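PDB 6PTM: uncharacterized protein from Bacteroides ovatus CL02T12C04, which probably hydrolyses carrageenan oligosaccharides from their chain ends, as an exo-carrageenase of glycoside hydrolase family GH42. Local coordinates for residues A[308-313]-A[346-351]; A[297-302]-A[362-367]. One frame throughout, in Å; residues are numbered along the deposited sequence.

Interaction 1. Residues A[308-313]-A[346-351]; sequences ISEYAY and GPRIMQ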
ATOM      1  N   ILE A 308      -3.347  -3.859  27.932  1.00 15.12           N
ATOM      2  CA  ILE A 308      -3.087  -5.279  27.556  1.00 15.27           C
ATOM      3  C   ILE A 308      -3.654  -6.163  28.657  1.00 15.33           C
ATOM      4  O   ILE A 308      -3.864  -5.665  29.740  1.00 15.95           O
ATOM      5  CB  ILE A 308      -1.606  -5.545  27.251  1.00 14.59           C
ATOM      6  CG1 ILE A 308      -0.730  -5.538  28.504  1.00 14.97           C
ATOM      7  CG2 ILE A 308      -1.121  -4.560  26.197  1.00 14.22           C
ATOM      8  CD1 ILE A 308       0.723  -5.927  28.237  1.00 15.44           C
ATOM      9  N   SER A 309      -3.912  -7.424  28.343  1.00 16.36           N
ATOM     10  CA  SER A 309      -4.539  -8.392  29.278  1.00 17.12           C
ATOM     11  C   SER A 309      -3.511  -8.813  30.329  1.00 17.33           C
ATOM     12  O   SER A 309      -2.321  -8.473  30.161  1.00 16.06           O
ATOM     13  CB  SER A 309      -5.059  -9.566  28.555  1.00 16.31           C
ATOM     14  OG  SER A 309      -4.001 -10.471  28.270  1.00 16.18           O
ATOM     15  N   GLU A 310      -3.941  -9.616  31.307  1.00 18.10           N
ATOM     16  CA  GLU A 310      -3.039 -10.198  32.340  1.00 18.85           C
ATOM     17  C   GLU A 310      -2.188 -11.282  31.678  1.00 17.59           C
ATOM     18  O   GLU A 310      -0.987 -11.347  31.960  1.00 14.20           O
ATOM     19  CB  GLU A 310      -3.870 -10.633  33.547  1.00 20.67           C
ATOM     20  CG  GLU A 310      -4.543  -9.435  34.225  1.00 22.51           C
ATOM     21  CD  GLU A 310      -3.554  -8.403  34.733  1.00 22.27           C
ATOM     22  OE1 GLU A 310      -2.730  -8.765  35.583  1.00 23.39           O
ATOM     23  OE2 GLU A 310      -3.521  -7.281  34.210  1.00 23.27           O
ATOM     24  N   TYR A 311      -2.781 -12.078  30.775  1.00 17.53           N
ATOM     25  CA  TYR A 311      -2.033 -13.070  29.957  1.00 17.34           C
ATOM     26  C   TYR A 311      -0.915 -12.327  29.210  1.00 16.83           C
ATOM     27  O   TYR A 311       0.245 -12.823  29.211  1.00 16.55           O
ATOM     28  CB  TYR A 311      -2.960 -13.891  29.044  1.00 19.50           C
ATOM     29  CG  TYR A 311      -3.638 -15.063  29.721  1.00 20.80           C
ATOM     30  CD1 TYR A 311      -2.952 -16.216  30.084  1.00 22.00           C
ATOM     31  CD2 TYR A 311      -4.977 -15.002  30.044  1.00 22.21           C
ATOM     32  CE1 TYR A 311      -3.584 -17.272  30.736  1.00 22.82           C
ATOM     33  CE2 TYR A 311      -5.629 -16.040  30.697  1.00 24.11           C
ATOM     34  CZ  TYR A 311      -4.933 -17.184  31.041  1.00 23.88           C
ATOM     35  OH  TYR A 311      -5.629 -18.179  31.676  1.00 25.63           O
ATOM     36  N   ALA A 312      -1.204 -11.151  28.631  1.00 15.26           N
ATOM     37  CA  ALA A 312      -0.235 -10.377  27.819  1.00 14.76           C
ATOM     38  C   ALA A 312       0.874  -9.849  28.731  1.00 13.83           C
ATOM     39  O   ALA A 312       2.030  -9.891  28.321  1.00 14.41           O
ATOM     40  CB  ALA A 312      -0.924  -9.243  27.061  1.00 15.13           C
ATOM     41  N   TYR A 313       0.542  -9.333  29.916  1.00 14.70           N
ATOM     42  CA  TYR A 313       1.555  -8.803  30.856  1.00 15.13           C
ATOM     43  C   TYR A 313       2.482  -9.941  31.308  1.00 15.79           C
ATOM     44  O   TYR A 313       3.713  -9.709  31.463  1.00 14.64           O
ATOM     45  CB  TYR A 313       0.907  -8.068  32.029  1.00 15.69           C
ATOM     46  CG  TYR A 313       1.842  -7.031  32.582  1.00 15.59           C
ATOM     47  CD1 TYR A 313       1.912  -5.768  32.016  1.00 14.91           C
ATOM     48  CD2 TYR A 313       2.795  -7.363  33.544  1.00 15.63           C
ATOM     49  CE1 TYR A 313       2.828  -4.832  32.463  1.00 16.21           C
ATOM     50  CE2 TYR A 313       3.724  -6.439  33.997  1.00 15.08           C
ATOM     51  CZ  TYR A 313       3.726  -5.158  33.475  1.00 16.03           C
ATOM     52  OH  TYR A 313       4.669  -4.257  33.882  1.00 14.98           O
ATOM     53  N   GLY A 346       4.243  -3.186  36.539  1.00 19.09           N
ATOM     54  CA  GLY A 346       3.927  -1.851  36.003  1.00 18.18           C
ATOM     55  C   GLY A 346       2.548  -1.783  35.348  1.00 17.51           C
ATOM     56  O   GLY A 346       1.780  -2.737  35.293  1.00 16.82           O
ATOM     57  N   PRO A 347       2.182  -0.575  34.885  1.00 18.36           N
ATOM     58  CA  PRO A 347       0.892  -0.348  34.268  1.00 17.66           C
ATOM     59  C   PRO A 347       0.724  -1.173  32.982  1.00 15.64           C
ATOM     60  O   PRO A 347       1.708  -1.448  32.273  1.00 15.04           O
ATOM     61  CB  PRO A 347       0.836   1.163  33.965  1.00 18.85           C
ATOM     62  CG  PRO A 347       2.202   1.741  34.351  1.00 20.02           C
ATOM     63  CD  PRO A 347       2.986   0.647  35.043  1.00 18.80           C
ATOM     64  N   ARG A 348      -0.506  -1.603  32.758  1.00 14.81           N
ATOM     65  CA  ARG A 348      -0.938  -2.382  31.562  1.00 17.11           C
ATOM     66  C   ARG A 348      -1.246  -1.460  30.364  1.00 17.28           C
ATOM     67  O   ARG A 348      -1.628  -1.959  29.322  1.00 17.19           O
ATOM     68  CB  ARG A 348      -2.185  -3.197  31.899  1.00 17.27           C
ATOM     69  CG  ARG A 348      -1.874  -4.554  32.521  1.00 18.72           C
ATOM     70  CD  ARG A 348      -0.947  -4.494  33.718  1.00 18.00           C
ATOM     71  NE  ARG A 348      -1.026  -5.721  34.499  1.00 17.48           N
ATOM     72  CZ  ARG A 348      -0.246  -6.011  35.530  1.00 17.41           C
ATOM     73  NH1 ARG A 348       0.720  -5.193  35.898  1.00 16.62           N
ATOM     74  NH2 ARG A 348      -0.426  -7.150  36.180  1.00 19.72           N
ATOM     75  N   ILE A 349      -1.115  -0.153  30.525  1.00 16.54           N
ATOM     76  CA  ILE A 349      -1.287   0.861  29.453  1.00 15.55           C
ATOM     77  C   ILE A 349      -0.256   1.955  29.727  1.00 16.19           C
ATOM     78  O   ILE A 349       0.047   2.166  30.909  1.00 16.35           O
ATOM     79  CB  ILE A 349      -2.742   1.370  29.455  1.00 16.54           C
ATOM     80  CG1 ILE A 349      -3.057   2.127  28.162  1.00 18.60           C
ATOM     81  CG2 ILE A 349      -3.027   2.222  30.701  1.00 16.46           C
ATOM     82  CD1 ILE A 349      -4.525   2.208  27.857  1.00 19.82           C
ATOM     83  N   MET A 350       0.287   2.577  28.676  1.00 14.91           N
ATOM     84  CA  MET A 350       1.322   3.594  28.783  1.00 16.77           C
ATOM     85  C   MET A 350       0.661   4.984  28.773  1.00 17.39           C
ATOM     86  O   MET A 350      -0.495   5.151  28.275  1.00 16.24           O
ATOM     87  CB  MET A 350       2.321   3.489  27.631  1.00 17.57           C
ATOM     88  CG  MET A 350       3.172   2.233  27.671  1.00 18.90           C
ATOM     89  SD  MET A 350       4.298   2.234  29.055  1.00 21.03           S
ATOM     90  CE  MET A 350       3.351   1.212  30.171  1.00 20.98           C
ATOM     91  N   GLN A 351       1.407   5.953  29.277  1.00 17.05           N
ATOM     92  CA  GLN A 351       1.078   7.400  29.179  1.00 20.29           C
ATOM     93  C   GLN A 351       1.997   8.017  28.123  1.00 19.95           C
ATOM     94  O   GLN A 351       3.193   7.656  28.078  1.00 19.18           O
ATOM     95  CB  GLN A 351       1.206   8.054  30.569  1.00 21.72           C
ATOM     96  CG  GLN A 351       0.335   7.411  31.656  1.00 23.50           C
ATOM     97  CD  GLN A 351      -1.147   7.481  31.375  1.00 29.46           C
ATOM     98  OE1 GLN A 351      -1.651   8.497  30.894  1.00 29.67           O
ATOM     99  NE2 GLN A 351      -1.874   6.407  31.679  1.00 31.10           N
TER
HETATM  100  O   HOH W   1       4.451  -1.814  32.689  1.00 15.82           O
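Arg348 meets Glu310 and Tyr313 at once, one through the edge of its guanidinium and the other through a face. At the edge NE and NH2 grip the carboxylate side-on: Arg348 NH2 gives a nearly straight bond to Glu310 OE1 (2.9 Å, 168°), and Arg348 NE reaches Glu310 OE2 at 3.0 Å. Both oxygens use their syn lone pairs, and the two groups lie almost coplanar. The third nitrogen, Arg348 NH1, bonds to Gly346 O at 2.7 Å within the guanidinium plane, fixing the rotation of the group. One face of the same guanidinium rests flat on the Tyr313 phenol, Arg348 CZ standing 4.0 Å from the ring centroid in a cation-pi stack with the planes only 10° apart. The ring is brought under the arginine because Tyr313 CG stands anti to its backbone N (chi1 -153°). Beyond the stack, Tyr313 OH takes a weak, bent bond from Gly346 N, and a water joins this hydroxyl to Pro347 O. Backbone joins backbone where Ile308 N donates to Arg348 O at 2.9 Å.

Further out, Asp345 forms a second salt bridge with Arg348 NH1, and the two carboxylates probably balance the arginine's charge between them. A methionine in its place would strip away these charged bonds and is likely to leave Glu310 without its countercharge and the Tyr313 ring without its flat cationic cover. Glu310 and Tyr313 are themselves set by the first turn of helix 310-324, where Ser309 OG accepts from Ala312 N at 2.9 Å as N-cap and also bonds Asp257. In the long excursion between barrel strands 288-292 and 391-394, a bidentate salt bridge and cation-pi stack thus join a capped helix start to the loop before helix 358-385.

Interaction 2. Residues A[297-302]-A[362-367]; sequences NCIEKT and DFMAFN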
ATOM      1  N   ASN A 297      -3.150  -0.465  19.993  1.00 15.39           N
ATOM      2  CA  ASN A 297      -2.757   0.843  20.559  1.00 16.32           C
ATOM      3  C   ASN A 297      -2.944   0.783  22.076  1.00 16.21           C
ATOM      4  O   ASN A 297      -3.941   0.211  22.541  1.00 16.70           O
ATOM      5  CB  ASN A 297      -3.554   2.016  19.998  1.00 15.01           C
ATOM      6  CG  ASN A 297      -3.395   2.195  18.503  1.00 15.80           C
ATOM      7  OD1 ASN A 297      -2.392   1.770  17.932  1.00 15.31           O
ATOM      8  ND2 ASN A 297      -4.338   2.906  17.874  1.00 13.99           N
ATOM      9  N   CYS A 298      -2.002   1.363  22.806  1.00 16.52           N
ATOM     10  CA  CYS A 298      -1.843   1.144  24.257  1.00 16.70           C
ATOM     11  C   CYS A 298      -1.383   2.450  24.933  1.00 17.32           C
ATOM     12  O   CYS A 298      -0.732   2.365  25.972  1.00 18.14           O
ATOM     13  CB  CYS A 298      -0.881  -0.020  24.468  1.00 15.65           C
ATOM     14  SG  CYS A 298       0.803   0.292  23.877  1.00 15.51           S
ATOM     15  N   ILE A 299      -1.678   3.611  24.354  1.00 18.26           N
ATOM     16  CA  ILE A 299      -1.461   4.931  25.017  1.00 19.52           C
ATOM     17  C   ILE A 299      -2.822   5.435  25.518  1.00 20.74           C
ATOM     18  O   ILE A 299      -3.804   5.556  24.741  1.00 20.35           O
ATOM     19  CB  ILE A 299      -0.730   5.929  24.111  1.00 20.08           C
ATOM     20  CG1 ILE A 299       0.673   5.405  23.792  1.00 20.07           C
ATOM     21  CG2 ILE A 299      -0.694   7.316  24.754  1.00 20.04           C
ATOM     22  CD1 ILE A 299       1.433   6.210  22.768  1.00 20.42           C
ATOM     23  N   GLU A 300      -2.938   5.653  26.818  1.00 20.89           N
ATOM     24  CA  GLU A 300      -4.274   5.951  27.370  1.00 22.32           C
ATOM     25  C   GLU A 300      -4.825   7.233  26.715  1.00 20.58           C
ATOM     26  O   GLU A 300      -4.031   8.136  26.461  1.00 17.03           O
ATOM     27  CB  GLU A 300      -4.185   6.094  28.873  1.00 24.05           C
ATOM     28  CG  GLU A 300      -5.562   6.133  29.495  1.00 25.05           C
ATOM     29  CD  GLU A 300      -5.507   5.841  30.971  1.00 25.71           C
ATOM     30  OE1 GLU A 300      -6.582   5.514  31.509  1.00 28.45           O
ATOM     31  OE2 GLU A 300      -4.372   5.934  31.561  1.00 28.00           O
ATOM     32  N   LYS A 301      -6.147   7.290  26.487  1.00 24.72           N
ATOM     33  CA  LYS A 301      -6.859   8.498  25.961  1.00 28.95           C
ATOM     34  C   LYS A 301      -6.587   8.686  24.465  1.00 31.26           C
ATOM     35  O   LYS A 301      -6.785   9.805  23.987  1.00 32.11           O
ATOM     36  CB  LYS A 301      -6.362   9.809  26.599  1.00 33.29           C
ATOM     37  CG  LYS A 301      -6.294   9.861  28.122  1.00 34.32           C
ATOM     38  CD  LYS A 301      -7.607   9.538  28.787  1.00 34.75           C
ATOM     39  CE  LYS A 301      -7.482   9.564  30.292  1.00 36.41           C
ATOM     40  NZ  LYS A 301      -8.780   9.246  30.931  1.00 36.91           N
ATOM     41  N   THR A 302      -6.034   7.691  23.762  1.00 26.81           N
ATOM     42  CA  THR A 302      -5.810   7.798  22.307  1.00 25.01           C
ATOM     43  C   THR A 302      -6.774   6.833  21.626  1.00 21.38           C
ATOM     44  O   THR A 302      -7.225   5.851  22.267  1.00 18.98           O
ATOM     45  CB  THR A 302      -4.346   7.552  21.912  1.00 26.13           C
ATOM     46  OG1 THR A 302      -4.094   6.167  22.173  1.00 22.68           O
ATOM     47  CG2 THR A 302      -3.383   8.481  22.626  1.00 26.42           C
ATOM     48  N   ASP A 362      10.341  -0.522  26.318  1.00 15.02           N
ATOM     49  CA  ASP A 362      10.150  -1.973  26.540  1.00 14.41           C
ATOM     50  C   ASP A 362       8.710  -2.339  26.218  1.00 15.36           C
ATOM     51  O   ASP A 362       8.497  -3.388  25.555  1.00 14.19           O
ATOM     52  CB  ASP A 362      10.556  -2.371  27.952  1.00 14.08           C
ATOM     53  CG  ASP A 362      12.065  -2.503  28.124  1.00 14.64           C
ATOM     54  OD1 ASP A 362      12.800  -2.440  27.089  1.00 15.01           O
ATOM     55  OD2 ASP A 362      12.497  -2.618  29.273  1.00 14.03           O
ATOM     56  N   PHE A 363       7.752  -1.549  26.701  1.00 15.86           N
ATOM     57  CA  PHE A 363       6.316  -1.860  26.501  1.00 15.04           C
ATOM     58  C   PHE A 363       6.010  -1.876  24.986  1.00 13.92           C
ATOM     59  O   PHE A 363       5.354  -2.819  24.487  1.00 13.42           O
ATOM     60  CB  PHE A 363       5.448  -0.866  27.264  1.00 16.39           C
ATOM     61  CG  PHE A 363       4.061  -1.377  27.511  1.00 16.18           C
ATOM     62  CD1 PHE A 363       3.731  -1.942  28.728  1.00 16.34           C
ATOM     63  CD2 PHE A 363       3.078  -1.245  26.538  1.00 16.10           C
ATOM     64  CE1 PHE A 363       2.462  -2.462  28.935  1.00 17.09           C
ATOM     65  CE2 PHE A 363       1.799  -1.733  26.763  1.00 15.64           C
ATOM     66  CZ  PHE A 363       1.496  -2.348  27.961  1.00 17.19           C
ATOM     67  N   MET A 364       6.487  -0.864  24.255  1.00 13.54           N
ATOM     68  CA  MET A 364       6.159  -0.699  22.821  1.00 12.61           C
ATOM     69  C   MET A 364       6.887  -1.784  22.010  1.00 12.51           C
ATOM     70  O   MET A 364       6.269  -2.323  21.064  1.00 11.07           O
ATOM     71  CB  MET A 364       6.528   0.695  22.301  1.00 12.56           C
ATOM     72  CG  MET A 364       5.786   1.832  22.962  1.00 12.67           C
ATOM     73  SD  MET A 364       4.063   1.485  23.290  1.00 13.90           S
ATOM     74  CE  MET A 364       3.608   2.998  24.145  1.00 13.97           C
ATOM     75  N   ALA A 365       8.130  -2.115  22.388  1.00 12.08           N
ATOM     76  CA  ALA A 365       8.969  -3.123  21.712  1.00 12.38           C
ATOM     77  C   ALA A 365       8.329  -4.503  21.916  1.00 13.81           C
ATOM     78  O   ALA A 365       8.173  -5.242  20.931  1.00 14.94           O
ATOM     79  CB  ALA A 365      10.377  -3.055  22.263  1.00 12.35           C
ATOM     80  N   PHE A 366       7.905  -4.789  23.154  1.00 12.46           N
ATOM     81  CA  PHE A 366       7.191  -6.031  23.506  1.00 13.41           C
ATOM     82  C   PHE A 366       5.892  -6.081  22.686  1.00 14.32           C
ATOM     83  O   PHE A 366       5.578  -7.148  22.131  1.00 13.71           O
ATOM     84  CB  PHE A 366       6.927  -6.145  25.010  1.00 12.82           C
ATOM     85  CG  PHE A 366       5.798  -7.107  25.306  1.00 13.47           C
ATOM     86  CD1 PHE A 366       5.968  -8.466  25.109  1.00 13.67           C
ATOM     87  CD2 PHE A 366       4.552  -6.665  25.705  1.00 13.64           C
ATOM     88  CE1 PHE A 366       4.924  -9.352  25.316  1.00 13.72           C
ATOM     89  CE2 PHE A 366       3.508  -7.554  25.931  1.00 13.85           C
ATOM     90  CZ  PHE A 366       3.701  -8.902  25.743  1.00 13.35           C
ATOM     91  N   ASN A 367       5.140  -4.972  22.625  1.00 13.52           N
ATOM     92  CA  ASN A 367       3.817  -4.996  21.968  1.00 13.25           C
ATOM     93  C   ASN A 367       4.032  -5.405  20.488  1.00 14.62           C
ATOM     94  O   ASN A 367       3.265  -6.239  19.954  1.00 12.91           O
ATOM     95  CB  ASN A 367       3.094  -3.652  22.125  1.00 13.10           C
ATOM     96  CG  ASN A 367       1.605  -3.715  21.817  1.00 12.62           C
ATOM     97  OD1 ASN A 367       0.970  -4.726  22.090  1.00 12.05           O
ATOM     98  ND2 ASN A 367       1.043  -2.644  21.273  1.00 10.62           N
TER
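Cys298 and Met364 bring their sulfurs to 3.5 Å, SG to SD, where helix 358-385 packs on the loop following strand 288-292, the fourth strand of what is, as in GH42 enzymes, probably a (beta/alpha)8 barrel. Phe363, Met364 and Asn367 of the helix all border Cys298 SG. Sulfur and hydrocarbon packing carries most of the interface, with no hydrogen bond between the segments. The Met364 chain bends at chi2 (-39°), and its terminal methyl CE goes on to Ile299, lying 3.8 Å from CG1; the two side chains cross at about a right angle.

A sulfur-aromatic contact forms next to this packing. Cys298 SG approaches the edge of the Phe363 ring, 3.7 Å from CE2, and sits 78° off the ring normal, near the ring plane. Phe316 of helix 310-324 also meets Phe363, edge-to-face.

Polar groups border the sulfur. Asn367 ND2 comes within 3.9 Å of Cys298 SG, but its hydrogen bond goes to Trp296 O, just before the loop segment, while OD1 accepts from Arg370. Cys298 N, separately, donates to Asp406 OD2. From Ile299 to Thr302 the chain reverses through a type II beta turn, in which Ile299 O accepts from both Thr302 N and Thr302 OG1, the hydroxyl bond measuring 2.7 Å.

In the fold
From the N terminus, the chain leaves strand 288-292 and enters the 297-302 loop, the first half of interaction 2, before reaching the start of helix 310-324 and the first half of interaction 1. It then runs through helix 327-334 to 346-351, where interaction 1 closes the inner loop, and into helix 358-385, where 362-367 closes the outer one. Interaction 1 is therefore enclosed by interaction 2 rather than crossing it. Their centres lie about 8 Å apart, and backbone hydrogen bonds of Met350 with Cys298 and Glu300 join the two loop segments directly. Together they tie the loop after strand 288-292 and helix 310-324 to helix 358-385 and its preceding loop.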